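Sodium/sialic acid symporter SiaT (Proteus mirabilis, PDB 5NV9) couples the inward sodium gradient to the uptake of the sialic acid N-acetylneuraminic acid across the bacterial inner membrane, moving two sodium ions with each sugar. Local coordinates at residues D37-G41 and L103-S107; S435-G439 and A472-T476; L195-M199 and M324-I328; S347-I351 and I381-G385. The contacts are given in a common frame with arbitrary orientation. Numbering follows the deposited sequence.

Contact 1. Residues D37-G41 and L103-S107; sequences DYFRG and LKITS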
ATOM      1  N   ASP A  37     -22.527   4.596   4.575  1.00 25.58           N
ATOM      2  CA  ASP A  37     -21.892   4.089   5.783  1.00 26.64           C
ATOM      3  C   ASP A  37     -20.696   3.214   5.456  1.00 23.27           C
ATOM      4  O   ASP A  37     -19.620   3.463   5.946  1.00 21.81           O
ATOM      5  CB  ASP A  37     -22.856   3.311   6.680  1.00 27.18           C
ATOM      6  CG  ASP A  37     -24.015   4.187   7.171  1.00 28.92           C
ATOM      7  OD1 ASP A  37     -23.793   5.361   7.662  1.00 24.50           O
ATOM      8  OD2 ASP A  37     -25.144   3.695   6.997  1.00 27.74           O
ATOM      9  N   TYR A  38     -20.893   2.235   4.598  1.00 21.60           N
ATOM     10  CA  TYR A  38     -19.913   1.186   4.415  1.00 22.83           C
ATOM     11  C   TYR A  38     -18.621   1.650   3.717  1.00 23.51           C
ATOM     12  O   TYR A  38     -17.563   1.101   3.994  1.00 21.69           O
ATOM     13  CB  TYR A  38     -20.566   0.060   3.636  1.00 24.30           C
ATOM     14  CG  TYR A  38     -19.987  -1.306   3.827  1.00 26.06           C
ATOM     15  CD1 TYR A  38     -20.323  -2.086   4.945  1.00 26.65           C
ATOM     16  CD2 TYR A  38     -19.154  -1.865   2.870  1.00 26.06           C
ATOM     17  CE1 TYR A  38     -19.825  -3.366   5.099  1.00 24.71           C
ATOM     18  CE2 TYR A  38     -18.673  -3.147   3.013  1.00 25.42           C
ATOM     19  CZ  TYR A  38     -18.984  -3.878   4.145  1.00 26.03           C
ATOM     20  OH  TYR A  38     -18.520  -5.164   4.260  1.00 24.69           O
ATOM     21  N   PHE A  39     -18.735   2.620   2.800  1.00 21.22           N
ATOM     22  CA  PHE A  39     -17.606   3.099   2.004  1.00 22.26           C
ATOM     23  C   PHE A  39     -17.138   4.510   2.383  1.00 24.04           C
ATOM     24  O   PHE A  39     -15.973   4.831   2.170  1.00 21.56           O
ATOM     25  CB  PHE A  39     -17.927   3.041   0.503  1.00 22.43           C
ATOM     26  CG  PHE A  39     -18.220   1.640  -0.036  1.00 19.71           C
ATOM     27  CD1 PHE A  39     -17.330   0.622   0.138  1.00 19.54           C
ATOM     28  CD2 PHE A  39     -19.406   1.377  -0.699  1.00 21.37           C
ATOM     29  CE1 PHE A  39     -17.581  -0.625  -0.352  1.00 21.14           C
ATOM     30  CE2 PHE A  39     -19.687   0.122  -1.207  1.00 21.73           C
ATOM     31  CZ  PHE A  39     -18.758  -0.886  -1.057  1.00 21.89           C
ATOM     32  N   ARG A  40     -18.054   5.355   2.884  1.00 24.92           N
ATOM     33  CA  ARG A  40     -17.742   6.753   3.190  1.00 26.60           C
ATOM     34  C   ARG A  40     -17.748   7.001   4.703  1.00 28.01           C
ATOM     35  O   ARG A  40     -17.276   8.035   5.160  1.00 31.79           O
ATOM     36  CB  ARG A  40     -18.672   7.713   2.448  1.00 29.41           C
ATOM     37  CG  ARG A  40     -18.566   7.555   0.913  1.00 34.92           C
ATOM     38  CD  ARG A  40     -19.507   8.468   0.049  1.00 33.38           C
ATOM     39  NE  ARG A  40     -19.669   9.762   0.679  1.00 40.99           N
ATOM     40  CZ  ARG A  40     -19.024  10.878   0.385  1.00 39.07           C
ATOM     41  NH1 ARG A  40     -18.200  10.973  -0.634  1.00 38.98           N
ATOM     42  NH2 ARG A  40     -19.284  11.941   1.102  1.00 48.05           N
ATOM     43  N   GLY A  41     -18.243   6.047   5.498  1.00 26.51           N
ATOM     44  CA  GLY A  41     -18.185   6.193   6.950  1.00 28.13           C
ATOM     45  C   GLY A  41     -19.118   7.285   7.522  1.00 32.16           C
ATOM     46  O   GLY A  41     -18.940   7.703   8.668  1.00 31.33           O
ATOM     47  N   LEU A 103     -17.225  16.311  -5.658  1.00 26.36           N
ATOM     48  CA  LEU A 103     -17.990  15.312  -6.397  1.00 28.68           C
ATOM     49  C   LEU A 103     -18.597  14.267  -5.487  1.00 25.10           C
ATOM     50  O   LEU A 103     -19.294  13.429  -5.982  1.00 27.28           O
ATOM     51  CB  LEU A 103     -17.156  14.623  -7.502  1.00 29.85           C
ATOM     52  CG  LEU A 103     -16.667  15.475  -8.704  1.00 32.42           C
ATOM     53  CD1 LEU A 103     -15.581  14.735  -9.463  1.00 32.16           C
ATOM     54  CD2 LEU A 103     -17.771  15.892  -9.656  1.00 33.56           C
ATOM     55  N   LYS A 104     -18.341  14.294  -4.182  1.00 27.10           N
ATOM     56  CA  LYS A 104     -18.919  13.320  -3.271  1.00 29.24           C
ATOM     57  C   LYS A 104     -18.701  11.902  -3.784  1.00 28.33           C
ATOM     58  O   LYS A 104     -19.632  11.071  -3.875  1.00 24.45           O
ATOM     59  CB  LYS A 104     -20.409  13.569  -3.069  1.00 34.63           C
ATOM     60  CG  LYS A 104     -20.749  14.992  -2.653  1.00 40.32           C
ATOM     61  CD  LYS A 104     -20.316  15.286  -1.234  1.00 43.52           C
ATOM     62  CE  LYS A 104     -20.953  16.573  -0.728  1.00 50.36           C
ATOM     63  NZ  LYS A 104     -19.947  17.471  -0.077  1.00 49.98           N
ATOM     64  N   ILE A 105     -17.446  11.617  -4.107  1.00 26.96           N
ATOM     65  CA  ILE A 105     -17.119  10.345  -4.716  1.00 25.48           C
ATOM     66  C   ILE A 105     -17.276   9.219  -3.721  1.00 26.65           C
ATOM     67  O   ILE A 105     -16.997   9.401  -2.534  1.00 23.90           O
ATOM     68  CB  ILE A 105     -15.696  10.333  -5.323  1.00 25.78           C
ATOM     69  CG1 ILE A 105     -14.606  10.601  -4.299  1.00 25.56           C
ATOM     70  CG2 ILE A 105     -15.619  11.372  -6.431  1.00 28.04           C
ATOM     71  CD1 ILE A 105     -13.435   9.673  -4.408  1.00 27.61           C
ATOM     72  N   THR A 106     -17.714   8.064  -4.220  1.00 25.04           N
ATOM     73  CA  THR A 106     -17.487   6.827  -3.552  1.00 25.61           C
ATOM     74  C   THR A 106     -16.159   6.245  -4.097  1.00 26.09           C
ATOM     75  O   THR A 106     -15.224   5.996  -3.316  1.00 25.06           O
ATOM     76  CB  THR A 106     -18.693   5.880  -3.724  1.00 25.64           C
ATOM     77  OG1 THR A 106     -19.717   6.335  -2.848  1.00 27.24           O
ATOM     78  CG2 THR A 106     -18.357   4.423  -3.374  1.00 24.08           C
ATOM     79  N   SER A 107     -16.057   6.153  -5.421  1.00 25.35           N
ATOM     80  CA  SER A 107     -14.828   5.678  -6.116  1.00 25.54           C
ATOM     81  C   SER A 107     -14.082   6.869  -6.731  1.00 23.80           C
ATOM     82  O   SER A 107     -14.683   7.704  -7.358  1.00 22.68           O
ATOM     83  CB  SER A 107     -15.189   4.677  -7.211  1.00 24.43           C
ATOM     84  OG  SER A 107     -14.091   4.323  -8.005  1.00 24.26           O
TER
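The last turn of the short helix 35-40 ends in residues 37-41, closed by a hydrogen bond from Gly41 N to Asp37 O (3.0 Å), and the chain leaves it at Gly41 with positive phi. Residues 103-107 have no regular structure: they follow helix 89-102, which finishes in a Schellman motif with Lys104 at positive phi, and lead towards helix 110-115. The backbones come closest at Phe39 and Thr106, whose CA atoms are 6.7 Å apart, so side chains from the helical turn have to bridge the gap. Arg40 does most of this. Its side chain reaches across to bring Arg40 NH1 within 2.7 Å of Ile105 O, a hydrogen bond made near the plane of the guanidinium, while Arg40 CD lies 3.6 Å from Thr106 OG1. Arg40 NE also forms a salt bridge with Asp36. Beside it, Phe39 CB meets Thr106 CG2 at 4.1 Å; the Phe39 ring also touches Ser352, Ser353 and Asn356 of helix 328-361. On the loop, Ser107 OG bonds to Asp358, and Glu110 accepts hydrogen bonds from the backbone N of Thr106 and of Ser107. An arginine side chain bonded to a main-chain carbonyl thus joins two cytoplasmic connections, the one ahead of transmembrane helix 47-59 and the one after 77-92, on the inner face of this LeuT-fold transporter in its outward-open state.

Contact 2. Residues S435-G439 and A472-T476; sequences SAVVG and AGTIT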
ATOM      1  N   SER A 435      -8.645  12.322 -26.403  1.00 21.28           N
ATOM      2  CA  SER A 435      -7.231  12.406 -26.251  1.00 21.18           C
ATOM      3  C   SER A 435      -6.723  11.583 -25.037  1.00 21.41           C
ATOM      4  O   SER A 435      -5.613  11.050 -25.047  1.00 20.03           O
ATOM      5  CB  SER A 435      -6.807  13.878 -26.213  1.00 22.82           C
ATOM      6  OG  SER A 435      -6.761  14.424 -24.910  1.00 21.63           O
ATOM      7  N   ALA A 436      -7.544  11.485 -24.005  1.00 21.80           N
ATOM      8  CA  ALA A 436      -7.261  10.585 -22.901  1.00 21.18           C
ATOM      9  C   ALA A 436      -7.195   9.104 -23.415  1.00 24.32           C
ATOM     10  O   ALA A 436      -6.239   8.380 -23.069  1.00 23.44           O
ATOM     11  CB  ALA A 436      -8.273  10.757 -21.754  1.00 19.83           C
ATOM     12  N   VAL A 437      -8.148   8.680 -24.269  1.00 25.28           N
ATOM     13  CA  VAL A 437      -8.132   7.333 -24.834  1.00 24.43           C
ATOM     14  C   VAL A 437      -6.876   7.075 -25.684  1.00 24.23           C
ATOM     15  O   VAL A 437      -6.262   6.051 -25.519  1.00 22.51           O
ATOM     16  CB  VAL A 437      -9.425   6.988 -25.594  1.00 25.08           C
ATOM     17  CG1 VAL A 437      -9.272   5.692 -26.372  1.00 25.40           C
ATOM     18  CG2 VAL A 437     -10.558   6.833 -24.594  1.00 26.85           C
ATOM     19  N   VAL A 438      -6.512   7.993 -26.594  1.00 23.75           N
ATOM     20  CA  VAL A 438      -5.231   7.876 -27.334  1.00 24.36           C
ATOM     21  C   VAL A 438      -4.050   7.723 -26.361  1.00 22.40           C
ATOM     22  O   VAL A 438      -3.197   6.857 -26.534  1.00 20.87           O
ATOM     23  CB  VAL A 438      -5.005   9.087 -28.261  1.00 22.43           C
ATOM     24  CG1 VAL A 438      -3.615   8.996 -28.873  1.00 24.89           C
ATOM     25  CG2 VAL A 438      -6.098   9.117 -29.301  1.00 22.96           C
ATOM     26  N   GLY A 439      -4.021   8.570 -25.332  1.00 21.82           N
ATOM     27  CA  GLY A 439      -3.114   8.398 -24.187  1.00 21.52           C
ATOM     28  C   GLY A 439      -3.059   7.015 -23.527  1.00 21.48           C
ATOM     29  O   GLY A 439      -1.977   6.453 -23.335  1.00 23.28           O
ATOM     30  N   ALA A 472       0.727  12.120 -24.963  1.00 22.74           N
ATOM     31  CA  ALA A 472      -0.147  11.818 -26.059  1.00 20.50           C
ATOM     32  C   ALA A 472      -1.473  12.519 -25.836  1.00 21.64           C
ATOM     33  O   ALA A 472      -2.086  13.017 -26.787  1.00 23.00           O
ATOM     34  CB  ALA A 472      -0.332  10.308 -26.228  1.00 20.04           C
ATOM     35  N   GLY A 473      -1.926  12.638 -24.596  1.00 19.81           N
ATOM     36  CA  GLY A 473      -3.258  13.238 -24.377  1.00 20.30           C
ATOM     37  C   GLY A 473      -3.236  14.750 -24.474  1.00 19.11           C
ATOM     38  O   GLY A 473      -4.265  15.383 -24.615  1.00 23.14           O
ATOM     39  N   THR A 474      -2.058  15.321 -24.364  1.00 18.04           N
ATOM     40  CA  THR A 474      -1.900  16.746 -24.607  1.00 20.24           C
ATOM     41  C   THR A 474      -1.789  17.087 -26.134  1.00 21.58           C
ATOM     42  O   THR A 474      -2.564  17.886 -26.719  1.00 19.33           O
ATOM     43  CB  THR A 474      -0.703  17.244 -23.796  1.00 20.26           C
ATOM     44  OG1 THR A 474      -0.963  17.003 -22.393  1.00 22.38           O
ATOM     45  CG2 THR A 474      -0.529  18.731 -24.024  1.00 22.39           C
ATOM     46  N   ILE A 475      -0.869  16.446 -26.813  1.00 22.76           N
ATOM     47  CA  ILE A 475      -0.677  16.784 -28.214  1.00 26.07           C
ATOM     48  C   ILE A 475      -1.849  16.421 -29.138  1.00 22.37           C
ATOM     49  O   ILE A 475      -2.040  17.100 -30.123  1.00 25.39           O
ATOM     50  CB  ILE A 475       0.695  16.257 -28.775  1.00 30.76           C
ATOM     51  CG1 ILE A 475       0.787  14.752 -28.716  1.00 37.52           C
ATOM     52  CG2 ILE A 475       1.857  16.881 -28.034  1.00 33.35           C
ATOM     53  CD1 ILE A 475       2.212  14.205 -28.858  1.00 43.43           C
ATOM     54  N   THR A 476      -2.610  15.365 -28.865  1.00 22.27           N
ATOM     55  CA  THR A 476      -3.800  15.000 -29.651  1.00 21.81           C
ATOM     56  C   THR A 476      -5.139  15.621 -29.287  1.00 23.65           C
ATOM     57  O   THR A 476      -6.109  15.393 -30.014  1.00 23.07           O
ATOM     58  CB  THR A 476      -4.032  13.480 -29.655  1.00 22.36           C
ATOM     59  OG1 THR A 476      -4.339  13.007 -28.345  1.00 21.88           O
ATOM     60  CG2 THR A 476      -2.796  12.785 -30.158  1.00 23.98           C
TER
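Ser435 and Thr476, with 61 and 52 Å² buried, and Gly473 with 41 Å² dominate this close meeting of two helices. Ser435 points its CB at the other segment and donates a hydrogen bond from Ser435 OG to Gly473 O, 2.7 Å away. The absence of a side chain on Gly473 lets the backbones come this near: the CA atoms of Ser435 and Gly473 are only 4.5 Å apart, and Gly473 CA makes a CA-H...O contact with Ser435 O at 3.3 Å. A CB modelled on Gly473 would lie just 3.3 Å from Ser435 O. Thr476 also points across. Its hydroxyl is turned back on its own chain, with Thr476 OG1 donating to Ala472 O (2.7 Å), and Thr476 OG1 packs against Ser435 CB at 3.4 Å and Val438 CB at 4.0 Å. One turn further along helix 433-452, Gly439 offers a second smooth surface, with Gly439 CA 3.9 Å from Ala472 CB; Val438 CG1 reaches that methyl at 4.4 Å. Small residues on both partners therefore produce the intimate fit common between membrane helices. The contact joins the start of helix 433-452 to the C-terminal part of helix 459-475, away from the substrate and sodium sites. Phe480 packs on Ser435 and Val438, a dodecyl maltoside molecule touches Val438, and Leu424 of helix 415-427 lies against both Ala436 and Thr474.

Contact 3. Residues L195-M199 and M324-I328; sequences LIFIM and MPIGI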
ATOM      1  N   LEU A 195      10.722  -0.703  18.910  1.00 23.64           N
ATOM      2  CA  LEU A 195      11.111  -1.594  19.973  1.00 24.69           C
ATOM      3  C   LEU A 195      12.174  -2.589  19.477  1.00 24.04           C
ATOM      4  O   LEU A 195      13.073  -2.949  20.214  1.00 22.77           O
ATOM      5  CB  LEU A 195       9.883  -2.339  20.496  1.00 26.05           C
ATOM      6  CG  LEU A 195      10.188  -3.221  21.706  1.00 28.18           C
ATOM      7  CD1 LEU A 195      10.622  -2.412  22.936  1.00 28.73           C
ATOM      8  CD2 LEU A 195       8.965  -4.051  21.962  1.00 30.09           C
ATOM      9  N   ILE A 196      12.021  -3.068  18.244  1.00 25.13           N
ATOM     10  CA  ILE A 196      13.039  -3.951  17.561  1.00 22.92           C
ATOM     11  C   ILE A 196      14.372  -3.215  17.488  1.00 23.95           C
ATOM     12  O   ILE A 196      15.424  -3.747  17.857  1.00 24.50           O
ATOM     13  CB  ILE A 196      12.614  -4.346  16.140  1.00 22.40           C
ATOM     14  CG1 ILE A 196      11.390  -5.293  16.169  1.00 23.73           C
ATOM     15  CG2 ILE A 196      13.777  -5.017  15.426  1.00 22.59           C
ATOM     16  CD1 ILE A 196      10.618  -5.386  14.868  1.00 24.98           C
ATOM     17  N   PHE A 197      14.323  -1.985  17.021  1.00 22.62           N
ATOM     18  CA  PHE A 197      15.536  -1.195  16.935  1.00 24.25           C
ATOM     19  C   PHE A 197      16.264  -1.129  18.312  1.00 22.98           C
ATOM     20  O   PHE A 197      17.425  -1.496  18.427  1.00 21.30           O
ATOM     21  CB  PHE A 197      15.270   0.232  16.427  1.00 21.87           C
ATOM     22  CG  PHE A 197      16.535   1.021  16.274  1.00 22.68           C
ATOM     23  CD1 PHE A 197      17.498   0.615  15.361  1.00 22.95           C
ATOM     24  CD2 PHE A 197      16.791   2.100  17.087  1.00 22.57           C
ATOM     25  CE1 PHE A 197      18.680   1.330  15.226  1.00 27.29           C
ATOM     26  CE2 PHE A 197      17.971   2.800  16.990  1.00 24.17           C
ATOM     27  CZ  PHE A 197      18.935   2.417  16.062  1.00 23.89           C
ATOM     28  N   ILE A 198      15.563  -0.668  19.313  1.00 24.69           N
ATOM     29  CA  ILE A 198      16.086  -0.591  20.673  1.00 25.86           C
ATOM     30  C   ILE A 198      16.776  -1.858  21.204  1.00 26.27           C
ATOM     31  O   ILE A 198      17.897  -1.782  21.754  1.00 27.74           O
ATOM     32  CB  ILE A 198      14.970  -0.150  21.643  1.00 28.07           C
ATOM     33  CG1 ILE A 198      14.657   1.321  21.370  1.00 28.88           C
ATOM     34  CG2 ILE A 198      15.419  -0.330  23.109  1.00 28.20           C
ATOM     35  CD1 ILE A 198      13.312   1.742  21.896  1.00 30.74           C
HETATM   36  N   MSE A 199      16.103  -2.990  21.027  1.00 23.82           N
HETATM   37  CA  MSE A 199      16.597  -4.262  21.424  1.00 26.61           C
HETATM   38  C   MSE A 199      17.850  -4.662  20.699  1.00 23.54           C
HETATM   39  O   MSE A 199      18.734  -5.289  21.321  1.00 20.59           O
HETATM   40  CB  MSE A 199      15.544  -5.361  21.213  1.00 32.39           C
HETATM   41  CG  MSE A 199      14.264  -4.972  22.006  1.00 44.93           C
HETATM   42 SE   MSE A 199      13.584  -6.421  23.187  1.00 57.24          SE
HETATM   43  CE  MSE A 199      15.352  -6.592  24.058  1.00 59.93           C
HETATM   44  N   MSE A 324      14.486 -12.046  20.847  1.00 28.19           N
HETATM   45  CA  MSE A 324      13.605 -11.172  21.608  1.00 28.43           C
HETATM   46  C   MSE A 324      12.932 -11.998  22.656  1.00 27.80           C
HETATM   47  O   MSE A 324      12.645 -13.218  22.459  1.00 31.66           O
HETATM   48  CB  MSE A 324      12.601 -10.358  20.731  1.00 30.98           C
HETATM   49  CG  MSE A 324      13.347  -9.144  20.223  1.00 32.40           C
HETATM   50 SE   MSE A 324      12.370  -8.418  18.711  1.00 43.74          SE
HETATM   51  CE  MSE A 324      11.991  -6.737  19.666  1.00 46.93           C
ATOM     52  N   PRO A 325      12.643 -11.368  23.795  1.00 30.20           N
ATOM     53  CA  PRO A 325      12.149 -12.219  24.911  1.00 29.57           C
ATOM     54  C   PRO A 325      10.722 -12.605  24.755  1.00 31.38           C
ATOM     55  O   PRO A 325       9.957 -11.970  23.992  1.00 32.79           O
ATOM     56  CB  PRO A 325      12.341 -11.345  26.149  1.00 31.94           C
ATOM     57  CG  PRO A 325      12.463  -9.942  25.650  1.00 31.32           C
ATOM     58  CD  PRO A 325      12.894  -9.974  24.201  1.00 29.22           C
ATOM     59  N   ILE A 326      10.354 -13.641  25.489  1.00 29.28           N
ATOM     60  CA  ILE A 326       8.992 -14.102  25.556  1.00 26.82           C
ATOM     61  C   ILE A 326       8.012 -12.920  25.845  1.00 25.22           C
ATOM     62  O   ILE A 326       8.373 -11.914  26.523  1.00 21.26           O
ATOM     63  CB  ILE A 326       8.883 -15.236  26.604  1.00 30.62           C
ATOM     64  CG1 ILE A 326       7.479 -15.830  26.645  1.00 33.34           C
ATOM     65  CG2 ILE A 326       9.248 -14.742  28.000  1.00 29.96           C
ATOM     66  CD1 ILE A 326       7.479 -17.211  27.234  1.00 39.90           C
ATOM     67  N   GLY A 327       6.780 -13.035  25.331  1.00 24.96           N
ATOM     68  CA  GLY A 327       5.784 -11.927  25.400  1.00 24.65           C
ATOM     69  C   GLY A 327       6.100 -10.834  24.373  1.00 24.98           C
ATOM     70  O   GLY A 327       5.274 -10.517  23.493  1.00 24.23           O
ATOM     71  N   ILE A 328       7.287 -10.249  24.451  1.00 23.38           N
ATOM     72  CA  ILE A 328       7.687  -9.267  23.457  1.00 24.65           C
ATOM     73  C   ILE A 328       7.698  -9.859  22.026  1.00 24.06           C
ATOM     74  O   ILE A 328       7.166  -9.244  21.090  1.00 22.28           O
ATOM     75  CB  ILE A 328       9.009  -8.557  23.844  1.00 23.77           C
ATOM     76  CG1 ILE A 328       8.785  -7.640  25.044  1.00 25.93           C
ATOM     77  CG2 ILE A 328       9.511  -7.722  22.684  1.00 25.01           C
ATOM     78  CD1 ILE A 328      10.084  -6.957  25.482  1.00 28.34           C
TER
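Met324, a selenomethionine, pushes its CE methyl against helix 155-203, where Met324 CE meets Ile196 CA at 3.6 Å, Met199 CG at 3.7 Å and Ile196 CG1 at 3.8 Å. This is a loop-to-helix contact of the LeuT fold: residues 324-327 link helix 315-323 to helix 328-361, which starts at Ile328, and the segment packs on the periplasmic end of the transmembrane helix containing residues 195-199. Gly327 takes the N-cap position of helix 328-361, with a positive phi that favours glycine, and its N is bonded to Asn10. No hydrogen bond joins the two segments; the fit is apolar. Ile332, one turn into helix 328-361, touches both Ile196 and Met324 and extends the packing inward. Towards the surface, Leu195 CD2 rests on Ile328 CG2 at 3.8 Å. Met199, also a selenomethionine, lies over the turn, with Met199 SE 4.2 Å from Ile328 CD1 and 3.8 Å from Pro325 CD.

Contact 4. Residues S347-I351 and I381-G385; sequences SLNSI and IIVAG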
ATOM      1  N   SER A 347      -7.510  -2.743   1.065  1.00 20.54           N
ATOM      2  CA  SER A 347      -7.550  -3.144  -0.320  1.00 19.89           C
ATOM      3  C   SER A 347      -8.895  -3.863  -0.605  1.00 20.46           C
ATOM      4  O   SER A 347      -9.511  -3.622  -1.655  1.00 18.14           O
ATOM      5  CB  SER A 347      -6.376  -4.092  -0.680  1.00 19.92           C
ATOM      6  OG  SER A 347      -5.135  -3.423  -0.921  1.00 21.10           O
ATOM      7  N   LEU A 348      -9.364  -4.721   0.310  1.00 19.73           N
ATOM      8  CA  LEU A 348     -10.689  -5.400   0.112  1.00 20.77           C
ATOM      9  C   LEU A 348     -11.882  -4.430   0.098  1.00 21.63           C
ATOM     10  O   LEU A 348     -12.747  -4.466  -0.820  1.00 21.37           O
ATOM     11  CB  LEU A 348     -10.953  -6.464   1.148  1.00 22.04           C
ATOM     12  CG  LEU A 348     -10.063  -7.731   1.163  1.00 22.76           C
ATOM     13  CD1 LEU A 348     -10.435  -8.614   2.376  1.00 25.25           C
ATOM     14  CD2 LEU A 348     -10.124  -8.525  -0.101  1.00 24.35           C
ATOM     15  N   ASN A 349     -11.920  -3.541   1.064  1.00 20.65           N
ATOM     16  CA  ASN A 349     -12.947  -2.522   1.066  1.00 21.60           C
ATOM     17  C   ASN A 349     -12.919  -1.601  -0.175  1.00 19.14           C
ATOM     18  O   ASN A 349     -13.977  -1.265  -0.722  1.00 18.29           O
ATOM     19  CB  ASN A 349     -12.905  -1.697   2.327  1.00 22.46           C
ATOM     20  CG  ASN A 349     -14.041  -0.686   2.388  1.00 23.38           C
ATOM     21  OD1 ASN A 349     -13.863   0.423   1.938  1.00 25.75           O
ATOM     22  ND2 ASN A 349     -15.158  -1.030   3.029  1.00 21.73           N
ATOM     23  N   SER A 350     -11.725  -1.210  -0.617  1.00 18.41           N
ATOM     24  CA  SER A 350     -11.609  -0.337  -1.796  1.00 18.09           C
ATOM     25  C   SER A 350     -11.996  -1.030  -3.011  1.00 18.27           C
ATOM     26  O   SER A 350     -12.538  -0.397  -3.921  1.00 23.54           O
ATOM     27  CB  SER A 350     -10.219   0.232  -1.922  1.00 19.53           C
ATOM     28  OG  SER A 350     -10.008   1.094  -0.813  1.00 20.98           O
ATOM     29  N   ILE A 351     -11.615  -2.303  -3.119  1.00 19.89           N
ATOM     30  CA  ILE A 351     -12.063  -3.149  -4.249  1.00 19.08           C
ATOM     31  C   ILE A 351     -13.555  -3.166  -4.323  1.00 20.68           C
ATOM     32  O   ILE A 351     -14.152  -2.896  -5.386  1.00 24.26           O
ATOM     33  CB  ILE A 351     -11.531  -4.554  -4.206  1.00 19.13           C
ATOM     34  CG1 ILE A 351     -10.068  -4.570  -4.564  1.00 20.51           C
ATOM     35  CG2 ILE A 351     -12.276  -5.452  -5.208  1.00 21.16           C
ATOM     36  CD1 ILE A 351      -9.317  -5.801  -4.056  1.00 23.52           C
ATOM     37  N   ILE A 381     -16.584  -8.028  -0.804  1.00 27.84           N
ATOM     38  CA  ILE A 381     -15.537  -8.335   0.172  1.00 27.57           C
ATOM     39  C   ILE A 381     -15.265  -9.863   0.293  1.00 25.31           C
ATOM     40  O   ILE A 381     -14.144 -10.309   0.221  1.00 24.36           O
ATOM     41  CB  ILE A 381     -15.769  -7.579   1.489  1.00 27.62           C
ATOM     42  CG1 ILE A 381     -15.400  -6.096   1.198  1.00 28.00           C
ATOM     43  CG2 ILE A 381     -14.843  -8.143   2.570  1.00 26.31           C
ATOM     44  CD1 ILE A 381     -16.028  -5.159   2.115  1.00 32.15           C
ATOM     45  N   ILE A 382     -16.293 -10.667   0.354  1.00 27.21           N
ATOM     46  CA  ILE A 382     -16.093 -12.100   0.361  1.00 28.11           C
ATOM     47  C   ILE A 382     -15.497 -12.659  -0.917  1.00 24.22           C
ATOM     48  O   ILE A 382     -14.621 -13.486  -0.869  1.00 27.48           O
ATOM     49  CB  ILE A 382     -17.398 -12.845   0.610  1.00 30.17           C
ATOM     50  CG1 ILE A 382     -18.076 -12.286   1.836  1.00 34.95           C
ATOM     51  CG2 ILE A 382     -17.093 -14.323   0.740  1.00 32.51           C
ATOM     52  CD1 ILE A 382     -17.153 -12.005   2.992  1.00 38.84           C
ATOM     53  N   VAL A 383     -15.994 -12.243  -2.058  1.00 25.35           N
ATOM     54  CA  VAL A 383     -15.531 -12.782  -3.319  1.00 28.01           C
ATOM     55  C   VAL A 383     -14.058 -12.399  -3.589  1.00 27.86           C
ATOM     56  O   VAL A 383     -13.203 -13.235  -3.882  1.00 27.97           O
ATOM     57  CB  VAL A 383     -16.433 -12.322  -4.481  1.00 28.51           C
ATOM     58  CG1 VAL A 383     -15.867 -12.854  -5.775  1.00 29.22           C
ATOM     59  CG2 VAL A 383     -17.864 -12.795  -4.272  1.00 29.71           C
ATOM     60  N   ALA A 384     -13.761 -11.124  -3.453  1.00 27.41           N
ATOM     61  CA  ALA A 384     -12.379 -10.660  -3.570  1.00 27.72           C
ATOM     62  C   ALA A 384     -11.451 -11.366  -2.559  1.00 29.93           C
ATOM     63  O   ALA A 384     -10.361 -11.821  -2.916  1.00 28.64           O
ATOM     64  CB  ALA A 384     -12.337  -9.150  -3.391  1.00 26.33           C
ATOM     65  N   GLY A 385     -11.915 -11.453  -1.307  1.00 31.65           N
ATOM     66  CA  GLY A 385     -11.236 -12.180  -0.248  1.00 33.11           C
ATOM     67  C   GLY A 385     -10.886 -13.606  -0.634  1.00 33.92           C
ATOM     68  O   GLY A 385      -9.728 -14.027  -0.475  1.00 29.25           O
TER
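Apolar packing carries this buried crossing of helices 328-361 and 370-398, whose local axes approach to 9.1 Å with an angle of 122° between their directions. Leu348 is its centre. Leu348 CD2 reaches Gly385 N at 3.6 Å and Ala384 CB at 4.0 Å, so that the side chain lies on the backbone at Ala384 and Gly385. Ile351, one turn on, adds Ile351 CG2 against Ala384 CB at 4.1 Å. Ile381 sends its side chain the other way across the interface: Ile381 CG1 packs on Leu348 O at 3.7 Å, and Ile381 CD1 lies 4.2 Å from Asn349 CA. Polar groups form no hydrogen bond between the segments and are instead used around them. Asn349 OD1 accepts from Gln259 and its ND2 gives a weak bond to Tyr38 O, while Ser347 OG bonds to His132 and Ser350 OG to Gln259. Trp171 of helix 155-203 lies against Ile381, and Ile133 of helix 118-151 against Ala384. Leu348 lies just past Ser345 and Ser346, which with Asp182 and Ser342 bind the second sodium ion. The contact therefore packs helix 370-398 against the helix that supplies serines to both the conserved Na2 site and the Na3 site of this LeuT-fold symporter.

Overall arrangement
Helix 328-361 connects three of the contacts: its start belongs to contact 3, its middle to contact 4, and its later part touches Phe39 and Ser107 of contact 1. Contacts 1 and 4 have centres 15 Å apart and touch directly, Tyr38 OH lying 3.3 Å from Ile381 CD1. Contact 3 is far off at the periplasmic side, its centre 40 Å from that of contact 1 and 34 Å from that of contact 4. Along the chain the order of closing is 1, 3, 4, 2. Contact 2, near the C-terminus, is 54 Å from contact 3 between centres, on the opposite side of the chain's centre. The sodium-binding helix is thus packed at both its periplasmic and cytoplasmic parts.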